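Local coordinates for lipid-transfer protein (Thermomonospora curvata, PDB 6OK1) that is of unspecified function but is a lipid-transfer protein of thiolase-like fold that assembles with the DUF35 protein ChsH2, at residues E17-N21 with K186-Y190; K20-E26 with A110-S115; R158-Y163 with S262-G266; G221-V225 with M348-A352; P239-A245 with L385-R391. The contacts are given in a common frame with arbitrary orientation. Where two conformers were deposited one is given. Numbering follows the deposited sequence.

Overall arrangement
Four of the five contacts form a connected series through this thiolase-like chain, while contact 3 stands apart. Contacts 1 and 2 share Lys20 and Asn21 and are joined by a salt bridge, Glu17 OE2 to Arg24 NH1 at 2.8 Å. Phe18 of contact 1 packs on Gln222 and Asn349 of contact 4, whose Ile351 CG2 lies 3.9 Å from Leu385 CD1 of contact 5. Contacts 2, 4 and 5 all reach one mixed sheet. Contact 3 lies more than 30 Å, centre to centre, from every other contact; like contact 2 it borders the ChsH2(DUF35) chain. A bound EPE molecule lies about 3 Å from the side chain of Lys186 in contact 1.

Contact 1 (E17-N21 with K186-Y190); sequences EFSKN and KAWFY
Two irregular surface loops can be joined without a single direct hydrogen bond, and residues 17-21 with 186-190 illustrate how. The first follows strand 8-15; the second, between helices 167-182 and 196-201, makes a type I beta turn from Ala187 to Tyr190, closed by Tyr190 N to Ala187 O at 3.2 Å. Nearest CA pairs are Phe18 with Lys186 (7.3 Å) and Ser19 with Trp188 (7.1 Å), and 230 Å² is buried.

Aromatic contacts come first. Lys20, with chi1 and chi2 both m and the rest trans, extends over one face of the Trp188 indole, whose chi1 is t. Lys20 CE sits 3.5 Å from the centroid of the Trp188 five-membered ring as a CH-pi contact, and Lys20 NZ 4.3 Å from that centroid, 11° off the normal, as a cation-pi contact. Phe18 O meets the ring edge at Trp188 CE3, 4.1 Å away.

Water supplies the polar links. Water 1 accepts from Phe18 N (3.0 Å) and donates to Lys186 O (2.8 Å); water 2 donates to both Phe18 O and Lys186 O, each at 2.8 Å. Within the first loop, Asn21 N donates to Ser19 OG at 3.1 Å, an ST turn.

Since Lys20 NZ also donates to the backbone oxygen of Glu217, its charge is shared between the indole face and that oxygen, and the loops meet through an indole face and solvent.

Contact 2 (K20-E26 with A110-S115); sequences KNSGRSE and AFNERS
One side chain, Asn112, bridges two points of a loop with both ends of its amide. Its OD1 accepts from Ser22 OG at 2.7 Å, while its ND2 donates to Arg24 O at 2.8 Å; chi1 is m, and CA-to-CB points toward residues 20-26. The backbone adds a third bond: Asn112 N donates to Glu26 OE2 at 2.8 Å, nearly linear at 171°.

Strand 104-112 ends with residues 110-112, after which Glu113 to Ser115 take helical angles. Nearest CA pairs are Lys20 with Arg114 and Asn21 with Ser115, both 5.4 Å, and Glu26 with Phe111 at 4.8 Å. Ser22 OG also accepts from Arg24 N at 3.1 Å, forming an ST turn, and Gly23 follows with positive phi (68°). Water 3 joins Asn21 OD1 (2.7 Å), Gly23 N (2.9 Å) and Ser115 OG (2.8 Å); water 4 donates to Glu26 OE1 and Ala110 O, each at 2.9 Å. Asp219 of the adjacent strand accepts from Ser115 OG, Ser22 N and Arg114 N.

Ser25 is the N-cap of helix 26-40, bonding Gln28 N, and its hydroxyl also meets an acidic side chain of the ChsH2(DUF35) chain. The whole is a strand-loop-helix connection laid across a strand end of a thiolase-like sheet, beside a subunit interface.

Contact 3 (R158-Y163 with S262-G266); sequences RYMHEY and SEITG
This is a partly buried helix-to-loop contact, its centre about 23 Å from the centre of the chain. It joins the C-terminal end of helix 148-163 to the irregular loop between strand 240-248 and helix 268-281. Helical bonds from Glu162 N to Arg158 O (2.9 Å) and Tyr163 N to Tyr159 O (3.0 Å) hold the first segment. The closest CA approach, Tyr159 to Thr265, is 5.0 Å.

Thr265 is the residue most covered, 106 Å² of the 265 Å² buried. Its chi1 is p, and OG1 donates to Glu162 OE1 at 2.7 Å, while Thr265 CG2 packs 3.4 Å from Arg158 CG. Thr265 O approaches the edge of the Tyr159 ring, 3.4 Å from CD2.

Glu162 OE2 (chi1 m, chi2 t) takes a salt bridge from Arg158 NE at 2.8 Å and accepts from water 5 at 2.8 Å, which in turn accepts from Ile264 N at 2.8 Å. Glu263 OE1 comes within 3.6 Å of Glu162 OE1, a like-charge approach that the Arg158 salt bridge to the same carboxylate may ease. Water 6 lies 2.7 Å from Tyr163 OH and donates to Thr265 OG1, also at 2.7 Å.

Beside the ChsH2(DUF35) chain, whose backbone bonds Arg158 NH1, a helix C-terminal end thus packs on a loop through the Thr265-Glu162 bond, the carboxylate held by an i to i+4 Arg158 salt bridge.

Contact 4 (G221-V225 with M348-A352); sequences GQALV and MNGIA
Helix-on-sheet packing in the thiolase-like fold is illustrated by helix 348-359 lying on strand 219-228. The axes of strand 221-225 and helix 348-352 pass 8.1 Å apart at 47°, and every residue that touches is buried. Nearest CA pairs are Gln222 with Asn349 (6.2 Å) and Leu224 with Ala352 (7.3 Å); strand alternation turns Gln222 and Leu224 toward the helix and Ala223 away.

Met348, m at all three chi angles, opens the helix: its CB is 3.8 Å from Gln222 CG, and its CE 4.0 Å from Leu224 CD1. Asn349 presents its backbone, CA lying 3.4 Å from Gln222 OE1, while its amide bonds Glu342 and Gln339. After Gly350, Ile351 CG2 meets Leu224 CD1 at 3.7 Å. Ala352 closes the segment, its CB 4.3 Å from Leu224 CD2.

The Gln222 amide, carried by chi1 t and chi2 p, folds back on its own strand: NE2 donates to Ala223 O at 3.2 Å and rests 3.5 Å from Ala352 CB.

Contact 5 (P239-A245 with L385-R391); sequences PALIWGA and LILGADR
A classic beta bulge interrupts antiparallel strands 240-245 and 385-388 (axes at 169°, 4.4 Å apart). Leu241 and Gly388 exchange N-H...O bonds, both 2.9 Å. Trp243 N (2.9 Å) and Gly244 N (3.1 Å) both donate to Ile386 O, and Ile386 N returns a bond to Gly244 O (2.9 Å). Trp243, with psi -29°, is the extra residue; Ile242-Leu387 and Ala245-Leu385 are non-hydrogen-bonded pairs.

Ile242 bonds the backbone of Gly6 and Ala8, Leu385 that of Val374 and Leu387 that of Val372; Gln280 OE1 and Gln91 NE2 meet Ala245 N and O. At the Pro239 end of the pair, water 7 donates to Pro239 O (2.7 Å) and accepts from Asp390 N (2.9 Å). Asp390 OD2 forms a salt bridge with Arg233. Arg391, poorly ordered, stacks its guanidinium on Trp243, centres 3.8 Å apart, while NH1 bonds Ser281 O.

With strands 8-15 and 371-375 alongside, Ile242 and Leu385 pack against helix 86-98, Leu385 and Leu387 against helix 348-359; Ile386, on the opposite face, meets helix 268-281.

Contact 1 (E17-N21 with K186-Y190)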
# COMPACT_ATOMS: atom_id res chain seq x y z
N GLU A 17 -1.46 -24.16 -7.61
CA GLU A 17 -0.19 -24.75 -7.96
C GLU A 17 0.81 -23.63 -8.19
O GLU A 17 0.45 -22.53 -8.64
CB GLU A 17 -0.32 -25.64 -9.21
CG GLU A 17 -0.16 -24.93 -10.54
CD GLU A 17 -1.33 -24.01 -10.90
OE1 GLU A 17 -2.39 -24.11 -10.24
OE2 GLU A 17 -1.19 -23.22 -11.86
N PHE A 18 2.06 -23.87 -7.80
CA PHE A 18 3.17 -22.99 -8.09
C PHE A 18 3.85 -23.48 -9.36
O PHE A 18 4.23 -24.66 -9.44
CB PHE A 18 4.16 -22.98 -6.91
CG PHE A 18 3.52 -22.66 -5.59
CD1 PHE A 18 2.49 -21.74 -5.52
CD2 PHE A 18 3.95 -23.27 -4.41
CE1 PHE A 18 1.89 -21.43 -4.30
CE2 PHE A 18 3.38 -22.93 -3.18
CZ PHE A 18 2.34 -22.02 -3.14
N SER A 19 3.99 -22.61 -10.34
CA SER A 19 4.49 -23.07 -11.64
C SER A 19 5.36 -21.99 -12.27
O SER A 19 5.71 -20.99 -11.64
CB SER A 19 3.32 -23.44 -12.56
OG SER A 19 2.71 -22.28 -13.07
N LYS A 20 5.73 -22.22 -13.53
CA LYS A 20 6.40 -21.22 -14.35
C LYS A 20 5.48 -20.68 -15.44
O LYS A 20 5.93 -19.89 -16.27
CB LYS A 20 7.66 -21.82 -14.99
CG LYS A 20 8.56 -22.51 -13.99
CD LYS A 20 9.08 -21.54 -12.94
CE LYS A 20 10.03 -22.24 -11.96
NZ LYS A 20 10.44 -21.38 -10.81
N ASN A 21 4.22 -21.09 -15.45
CA ASN A 21 3.23 -20.54 -16.35
C ASN A 21 1.84 -20.93 -15.90
O ASN A 21 1.38 -22.06 -16.14
CB ASN A 21 3.46 -21.01 -17.79
CG ASN A 21 2.32 -20.57 -18.74
OD1 ASN A 21 1.75 -19.50 -18.57
ND2 ASN A 21 2.00 -21.42 -19.71
N LYS A 186 4.81 -30.42 -3.87
CA LYS A 186 4.39 -29.10 -4.33
C LYS A 186 5.55 -28.23 -4.78
O LYS A 186 5.32 -27.18 -5.40
CB LYS A 186 3.65 -28.37 -3.20
CG LYS A 186 2.42 -29.10 -2.69
CD LYS A 186 1.34 -29.18 -3.75
CE LYS A 186 0.08 -29.87 -3.20
NZ LYS A 186 -0.97 -30.03 -4.24
N ALA A 187 6.77 -28.64 -4.48
CA ALA A 187 7.96 -27.85 -4.75
C ALA A 187 8.39 -27.97 -6.21
O ALA A 187 8.26 -29.03 -6.84
CB ALA A 187 9.11 -28.30 -3.84
N TRP A 188 8.93 -26.87 -6.75
CA TRP A 188 9.37 -26.92 -8.13
C TRP A 188 10.48 -27.93 -8.30
O TRP A 188 10.59 -28.56 -9.36
CB TRP A 188 9.85 -25.55 -8.62
CG TRP A 188 10.14 -25.60 -10.09
CD1 TRP A 188 11.36 -25.55 -10.68
CD2 TRP A 188 9.17 -25.75 -11.14
NE1 TRP A 188 11.22 -25.65 -12.05
CE2 TRP A 188 9.89 -25.78 -12.35
CE3 TRP A 188 7.77 -25.87 -11.18
CZ2 TRP A 188 9.26 -25.91 -13.59
CZ3 TRP A 188 7.15 -26.00 -12.42
CH2 TRP A 188 7.90 -26.03 -13.61
N PHE A 189 11.32 -28.09 -7.28
CA PHE A 189 12.45 -29.01 -7.37
C PHE A 189 12.19 -30.32 -6.63
O PHE A 189 13.11 -30.96 -6.12
CB PHE A 189 13.71 -28.32 -6.87
CG PHE A 189 14.16 -27.20 -7.78
CD1 PHE A 189 14.72 -27.47 -9.03
CD2 PHE A 189 13.98 -25.88 -7.41
CE1 PHE A 189 15.12 -26.45 -9.88
CE2 PHE A 189 14.37 -24.85 -8.27
CZ PHE A 189 14.94 -25.13 -9.49
N TYR A 190 10.93 -30.73 -6.58
CA TYR A 190 10.57 -32.08 -6.17
C TYR A 190 11.45 -33.10 -6.88
O TYR A 190 11.63 -33.04 -8.10
CB TYR A 190 9.09 -32.32 -6.50
CG TYR A 190 8.53 -33.66 -6.05
CD1 TYR A 190 8.74 -34.13 -4.75
CD2 TYR A 190 7.78 -34.43 -6.91
CE1 TYR A 190 8.19 -35.35 -4.34
CE2 TYR A 190 7.23 -35.64 -6.50
CZ TYR A 190 7.45 -36.09 -5.22
OH TYR A 190 6.91 -37.29 -4.84
O HOH W 1 2.77 -26.32 -6.25
O HOH W 2 5.98 -26.23 -7.91

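Contact 2 (K20-E26 with A110-S115)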
# COMPACT_ATOMS: atom_id res chain seq x y z
N LYS A 20 5.73 -22.22 -13.53
CA LYS A 20 6.40 -21.22 -14.35
C LYS A 20 5.48 -20.68 -15.44
O LYS A 20 5.93 -19.89 -16.27
CB LYS A 20 7.66 -21.82 -14.99
CG LYS A 20 8.56 -22.51 -13.99
CD LYS A 20 9.08 -21.54 -12.94
CE LYS A 20 10.03 -22.24 -11.96
NZ LYS A 20 10.44 -21.38 -10.81
N ASN A 21 4.22 -21.09 -15.45
CA ASN A 21 3.23 -20.54 -16.35
C ASN A 21 1.84 -20.93 -15.90
O ASN A 21 1.38 -22.06 -16.14
CB ASN A 21 3.46 -21.01 -17.79
CG ASN A 21 2.32 -20.57 -18.74
OD1 ASN A 21 1.75 -19.50 -18.57
ND2 ASN A 21 2.00 -21.42 -19.71
N SER A 22 1.16 -20.01 -15.21
CA SER A 22 -0.16 -20.31 -14.69
C SER A 22 -1.18 -20.37 -15.81
O SER A 22 -2.25 -20.99 -15.65
CB SER A 22 -0.60 -19.26 -13.69
OG SER A 22 -0.98 -18.07 -14.36
N GLY A 23 -0.90 -19.68 -16.92
CA GLY A 23 -1.88 -19.62 -17.98
C GLY A 23 -3.14 -18.84 -17.67
O GLY A 23 -4.10 -18.90 -18.43
N ARG A 24 -3.16 -18.08 -16.57
CA ARG A 24 -4.38 -17.34 -16.22
C ARG A 24 -3.99 -16.06 -15.49
O ARG A 24 -2.81 -15.78 -15.26
CB ARG A 24 -5.34 -18.23 -15.45
CG ARG A 24 -4.81 -18.88 -14.15
CD ARG A 24 -5.49 -20.23 -13.95
NE ARG A 24 -5.36 -20.83 -12.62
CZ ARG A 24 -4.33 -21.58 -12.22
NH1 ARG A 24 -3.31 -21.81 -13.03
NH2 ARG A 24 -4.32 -22.10 -11.00
N SER A 25 -4.99 -15.24 -15.17
CA SER A 25 -4.72 -13.91 -14.64
C SER A 25 -4.28 -13.96 -13.18
O SER A 25 -4.59 -14.90 -12.44
CB SER A 25 -5.95 -13.02 -14.74
OG SER A 25 -6.90 -13.40 -13.78
N GLU A 26 -3.55 -12.91 -12.78
CA GLU A 26 -3.20 -12.75 -11.36
C GLU A 26 -4.45 -12.71 -10.49
O GLU A 26 -4.49 -13.31 -9.40
CB GLU A 26 -2.35 -11.49 -11.17
CG GLU A 26 -1.07 -11.51 -12.00
CD GLU A 26 -0.01 -10.51 -11.57
OE1 GLU A 26 -0.38 -9.45 -11.02
OE2 GLU A 26 1.20 -10.80 -11.80
N ALA A 110 -0.81 -13.00 -5.00
CA ALA A 110 -0.82 -13.83 -6.20
C ALA A 110 -0.24 -13.06 -7.38
O ALA A 110 -0.52 -11.87 -7.55
CB ALA A 110 -2.23 -14.32 -6.53
N PHE A 111 0.56 -13.74 -8.19
CA PHE A 111 1.17 -13.06 -9.32
C PHE A 111 1.64 -14.06 -10.37
O PHE A 111 1.77 -15.27 -10.11
CB PHE A 111 2.34 -12.15 -8.89
CG PHE A 111 3.31 -12.77 -7.90
CD1 PHE A 111 3.88 -14.02 -8.11
CD2 PHE A 111 3.72 -12.04 -6.79
CE1 PHE A 111 4.81 -14.56 -7.21
CE2 PHE A 111 4.66 -12.55 -5.89
CZ PHE A 111 5.20 -13.83 -6.10
N ASN A 112 1.91 -13.53 -11.55
CA ASN A 112 2.62 -14.24 -12.61
C ASN A 112 4.00 -13.63 -12.79
O ASN A 112 4.29 -12.97 -13.78
CB ASN A 112 1.84 -14.14 -13.91
CG ASN A 112 0.58 -14.97 -13.88
OD1 ASN A 112 0.59 -16.12 -13.43
ND2 ASN A 112 -0.52 -14.39 -14.35
N GLU A 113 4.88 -13.84 -11.82
CA GLU A 113 6.21 -13.25 -11.91
C GLU A 113 7.11 -13.97 -12.90
O GLU A 113 8.05 -13.36 -13.39
CB GLU A 113 6.89 -13.23 -10.54
CG GLU A 113 6.44 -12.12 -9.63
CD GLU A 113 7.56 -11.53 -8.81
OE1 GLU A 113 7.62 -10.30 -8.75
OE2 GLU A 113 8.37 -12.29 -8.23
N ARG A 114 6.85 -15.25 -13.20
CA ARG A 114 7.67 -15.93 -14.20
C ARG A 114 7.18 -15.70 -15.62
O ARG A 114 8.00 -15.48 -16.51
CB ARG A 114 7.70 -17.43 -13.92
CG ARG A 114 8.80 -18.16 -14.73
CD ARG A 114 10.17 -17.69 -14.30
NE ARG A 114 11.30 -18.22 -15.06
CZ ARG A 114 11.72 -17.74 -16.23
NH1 ARG A 114 11.02 -16.81 -16.86
NH2 ARG A 114 12.83 -18.23 -16.78
N SER A 115 5.87 -15.71 -15.83
CA SER A 115 5.31 -15.59 -17.17
C SER A 115 4.87 -14.17 -17.54
O SER A 115 4.64 -13.91 -18.72
CB SER A 115 4.11 -16.52 -17.32
OG SER A 115 3.02 -16.17 -16.46
O HOH W 3 0.62 -17.27 -17.45
O HOH W 4 -0.10 -9.06 -8.16

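Contact 3 (R158-Y163 with S262-G266)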
# COMPACT_ATOMS: atom_id res chain seq x y z
N ARG A 158 30.77 -8.47 2.43
CA ARG A 158 31.26 -7.91 3.68
C ARG A 158 31.12 -8.90 4.84
O ARG A 158 31.98 -8.96 5.73
CB ARG A 158 30.53 -6.60 3.99
CG ARG A 158 31.07 -5.87 5.24
CD ARG A 158 32.40 -5.18 4.97
NE ARG A 158 33.01 -4.76 6.24
CZ ARG A 158 34.08 -3.98 6.33
NH1 ARG A 158 34.66 -3.49 5.24
NH2 ARG A 158 34.57 -3.67 7.53
N TYR A 159 30.05 -9.69 4.83
CA TYR A 159 29.89 -10.71 5.87
C TYR A 159 31.01 -11.75 5.78
O TYR A 159 31.55 -12.20 6.81
CB TYR A 159 28.51 -11.36 5.72
CG TYR A 159 28.19 -12.41 6.77
CD1 TYR A 159 28.60 -13.71 6.60
CD2 TYR A 159 27.46 -12.09 7.90
CE1 TYR A 159 28.33 -14.67 7.54
CE2 TYR A 159 27.19 -13.06 8.86
CZ TYR A 159 27.63 -14.35 8.68
OH TYR A 159 27.37 -15.35 9.60
N MET A 160 31.39 -12.13 4.56
CA MET A 160 32.53 -13.03 4.38
C MET A 160 33.80 -12.42 4.93
O MET A 160 34.61 -13.10 5.57
CB MET A 160 32.73 -13.33 2.90
CG MET A 160 31.63 -14.14 2.26
SD MET A 160 31.73 -14.18 0.46
CE MET A 160 33.22 -15.12 0.17
N HIS A 161 34.02 -11.14 4.63
CA HIS A 161 35.21 -10.45 5.12
C HIS A 161 35.27 -10.45 6.64
O HIS A 161 36.31 -10.74 7.25
CB HIS A 161 35.19 -9.01 4.60
CG HIS A 161 36.23 -8.13 5.21
ND1 HIS A 161 37.54 -8.13 4.79
CD2 HIS A 161 36.15 -7.21 6.20
CE1 HIS A 161 38.23 -7.27 5.51
NE2 HIS A 161 37.41 -6.69 6.37
N GLU A 162 34.17 -10.09 7.29
CA GLU A 162 34.23 -9.92 8.74
C GLU A 162 34.28 -11.24 9.48
O GLU A 162 34.91 -11.32 10.54
CB GLU A 162 33.04 -9.09 9.21
CG GLU A 162 33.07 -7.71 8.60
CD GLU A 162 31.98 -6.79 9.08
OE1 GLU A 162 31.09 -7.24 9.84
OE2 GLU A 162 32.01 -5.61 8.69
N TYR A 163 33.67 -12.29 8.94
CA TYR A 163 33.48 -13.51 9.71
C TYR A 163 34.13 -14.75 9.10
O TYR A 163 34.07 -15.83 9.71
CB TYR A 163 31.98 -13.76 9.89
CG TYR A 163 31.29 -12.70 10.69
CD1 TYR A 163 31.80 -12.30 11.93
CD2 TYR A 163 30.13 -12.07 10.23
CE1 TYR A 163 31.19 -11.33 12.67
CE2 TYR A 163 29.50 -11.10 10.98
CZ TYR A 163 30.03 -10.74 12.20
OH TYR A 163 29.42 -9.77 12.97
N SER A 262 26.78 1.91 10.45
CA SER A 262 28.11 1.64 10.98
C SER A 262 28.56 0.22 10.66
O SER A 262 29.72 -0.00 10.30
CB SER A 262 28.15 1.91 12.49
OG SER A 262 27.25 1.07 13.20
N GLU A 263 27.64 -0.74 10.77
CA GLU A 263 27.89 -2.12 10.38
C GLU A 263 26.76 -2.57 9.46
O GLU A 263 25.59 -2.26 9.69
CB GLU A 263 27.97 -3.04 11.60
CG GLU A 263 29.24 -2.84 12.41
CD GLU A 263 29.66 -4.08 13.17
OE1 GLU A 263 29.87 -5.13 12.53
OE2 GLU A 263 29.77 -4.01 14.41
N ILE A 264 27.13 -3.32 8.41
CA ILE A 264 26.17 -3.74 7.39
C ILE A 264 26.08 -5.25 7.27
O ILE A 264 25.41 -5.76 6.37
CB ILE A 264 26.48 -3.10 6.02
CG1 ILE A 264 27.79 -3.62 5.42
CG2 ILE A 264 26.49 -1.58 6.15
CD1 ILE A 264 27.99 -3.28 3.94
N THR A 265 26.73 -6.00 8.15
CA THR A 265 26.79 -7.44 8.01
C THR A 265 25.69 -8.16 8.78
O THR A 265 25.49 -9.36 8.54
CB THR A 265 28.13 -7.97 8.49
OG1 THR A 265 28.37 -7.46 9.80
CG2 THR A 265 29.23 -7.52 7.54
N GLY A 266 25.00 -7.49 9.67
CA GLY A 266 23.82 -8.04 10.30
C GLY A 266 22.57 -7.62 9.56
O GLY A 266 22.62 -7.18 8.41
O HOH W 5 29.89 -3.84 8.26
O HOH W 6 27.17 -8.71 11.91

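Contact 4 (G221-V225 with M348-A352)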
# COMPACT_ATOMS: atom_id res chain seq x y z
N GLY A 221 -0.44 -18.29 -6.42
CA GLY A 221 -1.12 -17.52 -5.37
C GLY A 221 -1.17 -18.29 -4.07
O GLY A 221 -1.22 -19.52 -4.05
N GLN A 222 -1.13 -17.53 -2.96
CA GLN A 222 -1.16 -18.07 -1.61
C GLN A 222 -2.08 -17.22 -0.75
O GLN A 222 -2.00 -15.99 -0.80
CB GLN A 222 0.24 -18.10 -0.99
CG GLN A 222 0.30 -18.56 0.44
CD GLN A 222 0.17 -20.07 0.57
OE1 GLN A 222 1.02 -20.83 0.09
NE2 GLN A 222 -0.88 -20.52 1.26
N ALA A 223 -2.91 -17.88 0.07
CA ALA A 223 -3.82 -17.17 0.96
C ALA A 223 -3.84 -17.84 2.32
O ALA A 223 -3.48 -19.00 2.46
CB ALA A 223 -5.26 -17.11 0.40
N LEU A 224 -4.21 -17.05 3.33
CA LEU A 224 -4.19 -17.46 4.74
C LEU A 224 -5.41 -16.83 5.41
O LEU A 224 -5.65 -15.64 5.22
CB LEU A 224 -2.93 -16.96 5.45
CG LEU A 224 -1.58 -17.22 4.78
CD1 LEU A 224 -0.52 -16.31 5.34
CD2 LEU A 224 -1.14 -18.66 4.95
N VAL A 225 -6.15 -17.62 6.21
CA VAL A 225 -7.35 -17.16 6.92
C VAL A 225 -7.02 -16.99 8.40
O VAL A 225 -6.58 -17.94 9.05
CB VAL A 225 -8.52 -18.14 6.74
CG1 VAL A 225 -9.70 -17.72 7.61
CG2 VAL A 225 -8.95 -18.16 5.29
N MET A 348 5.00 -15.81 1.38
CA MET A 348 3.69 -16.22 1.85
C MET A 348 3.57 -17.73 1.96
O MET A 348 2.93 -18.24 2.90
CB MET A 348 2.62 -15.65 0.93
CG MET A 348 2.54 -14.15 1.00
SD MET A 348 1.97 -13.50 2.61
CE MET A 348 0.19 -13.61 2.44
N ASN A 349 4.15 -18.47 1.01
CA ASN A 349 4.11 -19.92 1.09
C ASN A 349 4.92 -20.45 2.27
O ASN A 349 4.62 -21.53 2.77
CB ASN A 349 4.57 -20.56 -0.23
CG ASN A 349 5.94 -20.06 -0.70
OD1 ASN A 349 6.22 -18.88 -0.67
ND2 ASN A 349 6.77 -20.98 -1.19
N GLY A 350 5.88 -19.68 2.79
CA GLY A 350 6.57 -20.09 4.00
C GLY A 350 5.70 -20.00 5.23
O GLY A 350 5.82 -20.82 6.15
N ILE A 351 4.82 -19.00 5.29
CA ILE A 351 3.88 -18.94 6.41
C ILE A 351 2.99 -20.17 6.38
O ILE A 351 2.71 -20.77 7.41
CB ILE A 351 3.07 -17.62 6.37
CG1 ILE A 351 4.02 -16.41 6.41
CG2 ILE A 351 2.12 -17.56 7.54
CD1 ILE A 351 3.35 -15.04 6.20
N ALA A 352 2.54 -20.57 5.19
CA ALA A 352 1.70 -21.77 5.09
C ALA A 352 2.43 -23.00 5.62
O ALA A 352 1.84 -23.82 6.32
CB ALA A 352 1.28 -21.97 3.65

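Contact 5 (P239-A245 with L385-R391)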
# COMPACT_ATOMS: atom_id res chain seq x y z
N PRO A 239 -5.63 -25.07 15.52
CA PRO A 239 -5.30 -23.66 15.27
C PRO A 239 -3.81 -23.42 15.36
O PRO A 239 -3.12 -23.99 16.21
CB PRO A 239 -6.06 -22.91 16.37
CG PRO A 239 -7.11 -23.87 16.85
CD PRO A 239 -6.53 -25.23 16.68
N ALA A 240 -3.31 -22.55 14.47
CA ALA A 240 -1.92 -22.11 14.51
C ALA A 240 -1.97 -20.73 15.15
O ALA A 240 -2.27 -19.74 14.49
CB ALA A 240 -1.31 -22.09 13.12
N LEU A 241 -1.75 -20.66 16.46
CA LEU A 241 -1.95 -19.41 17.16
C LEU A 241 -0.85 -18.44 16.80
O LEU A 241 0.32 -18.83 16.67
CB LEU A 241 -1.96 -19.63 18.68
CG LEU A 241 -3.32 -19.95 19.31
CD1 LEU A 241 -3.89 -21.25 18.78
CD2 LEU A 241 -3.14 -20.02 20.82
N ILE A 242 -1.21 -17.18 16.69
CA ILE A 242 -0.26 -16.12 16.39
C ILE A 242 0.21 -15.59 17.74
O ILE A 242 -0.35 -14.65 18.31
CB ILE A 242 -0.89 -15.05 15.50
CG1 ILE A 242 -1.32 -15.69 14.17
CG2 ILE A 242 0.09 -13.95 15.24
CD1 ILE A 242 -2.37 -14.88 13.41
N TRP A 243 1.29 -16.20 18.25
CA TRP A 243 1.89 -15.81 19.52
C TRP A 243 2.82 -14.62 19.40
O TRP A 243 2.99 -13.87 20.37
CB TRP A 243 2.66 -16.97 20.13
CG TRP A 243 1.74 -17.91 20.83
CD1 TRP A 243 1.51 -19.20 20.51
CD2 TRP A 243 0.90 -17.60 21.95
NE1 TRP A 243 0.59 -19.75 21.39
CE2 TRP A 243 0.19 -18.78 22.27
CE3 TRP A 243 0.68 -16.46 22.71
CZ2 TRP A 243 -0.72 -18.84 23.32
CZ3 TRP A 243 -0.23 -16.52 23.77
CH2 TRP A 243 -0.92 -17.70 24.05
N GLY A 244 3.45 -14.45 18.25
CA GLY A 244 4.21 -13.26 17.96
C GLY A 244 3.95 -12.82 16.54
O GLY A 244 3.82 -13.65 15.63
N ALA A 245 3.86 -11.52 16.36
CA ALA A 245 3.70 -10.93 15.03
C ALA A 245 4.28 -9.54 15.10
O ALA A 245 3.82 -8.73 15.91
CB ALA A 245 2.23 -10.88 14.62
N LEU A 385 6.80 -13.85 12.43
CA LEU A 385 5.75 -14.45 13.25
C LEU A 385 6.37 -15.50 14.14
O LEU A 385 7.34 -16.16 13.76
CB LEU A 385 4.68 -15.16 12.43
CG LEU A 385 3.96 -14.29 11.39
CD1 LEU A 385 3.24 -15.18 10.43
CD2 LEU A 385 3.02 -13.30 12.06
N ILE A 386 5.74 -15.73 15.29
CA ILE A 386 5.85 -17.02 15.96
C ILE A 386 4.44 -17.62 15.95
O ILE A 386 3.50 -17.01 16.49
CB ILE A 386 6.43 -16.93 17.38
CG1 ILE A 386 7.90 -16.47 17.31
CG2 ILE A 386 6.33 -18.30 18.09
CD1 ILE A 386 8.53 -16.12 18.68
N LEU A 387 4.30 -18.76 15.29
CA LEU A 387 3.08 -19.55 15.30
C LEU A 387 3.26 -20.71 16.26
O LEU A 387 4.33 -21.33 16.31
CB LEU A 387 2.74 -20.08 13.90
CG LEU A 387 2.58 -19.01 12.82
CD1 LEU A 387 2.19 -19.68 11.53
CD2 LEU A 387 1.53 -17.99 13.22
N GLY A 388 2.22 -21.01 17.04
CA GLY A 388 2.33 -22.02 18.07
C GLY A 388 1.08 -22.87 18.23
O GLY A 388 -0.04 -22.47 17.89
N ALA A 389 1.31 -24.07 18.74
CA ALA A 389 0.20 -24.92 19.13
C ALA A 389 -0.67 -24.19 20.15
O ALA A 389 -0.22 -23.30 20.87
CB ALA A 389 0.70 -26.24 19.71
N ASP A 390 -1.95 -24.55 20.17
CA ASP A 390 -2.90 -23.92 21.08
C ASP A 390 -2.47 -24.20 22.51
O ASP A 390 -2.20 -25.35 22.86
CB ASP A 390 -4.30 -24.48 20.81
CG ASP A 390 -5.40 -23.69 21.50
OD1 ASP A 390 -5.09 -22.81 22.35
OD2 ASP A 390 -6.58 -23.94 21.17
N ARG A 391 -2.41 -23.16 23.34
CA ARG A 391 -1.92 -23.26 24.72
C ARG A 391 -3.05 -23.51 25.70
O ARG A 391 -3.08 -22.94 26.80
CB ARG A 391 -1.16 -22.00 25.11
CG ARG A 391 0.29 -21.96 24.65
CD ARG A 391 1.06 -20.82 25.32
NE ARG A 391 2.19 -20.38 24.50
CZ ARG A 391 2.94 -19.31 24.76
NH1 ARG A 391 3.93 -18.99 23.94
NH2 ARG A 391 2.70 -18.57 25.83
O HOH W 7 -3.00 -26.08 17.91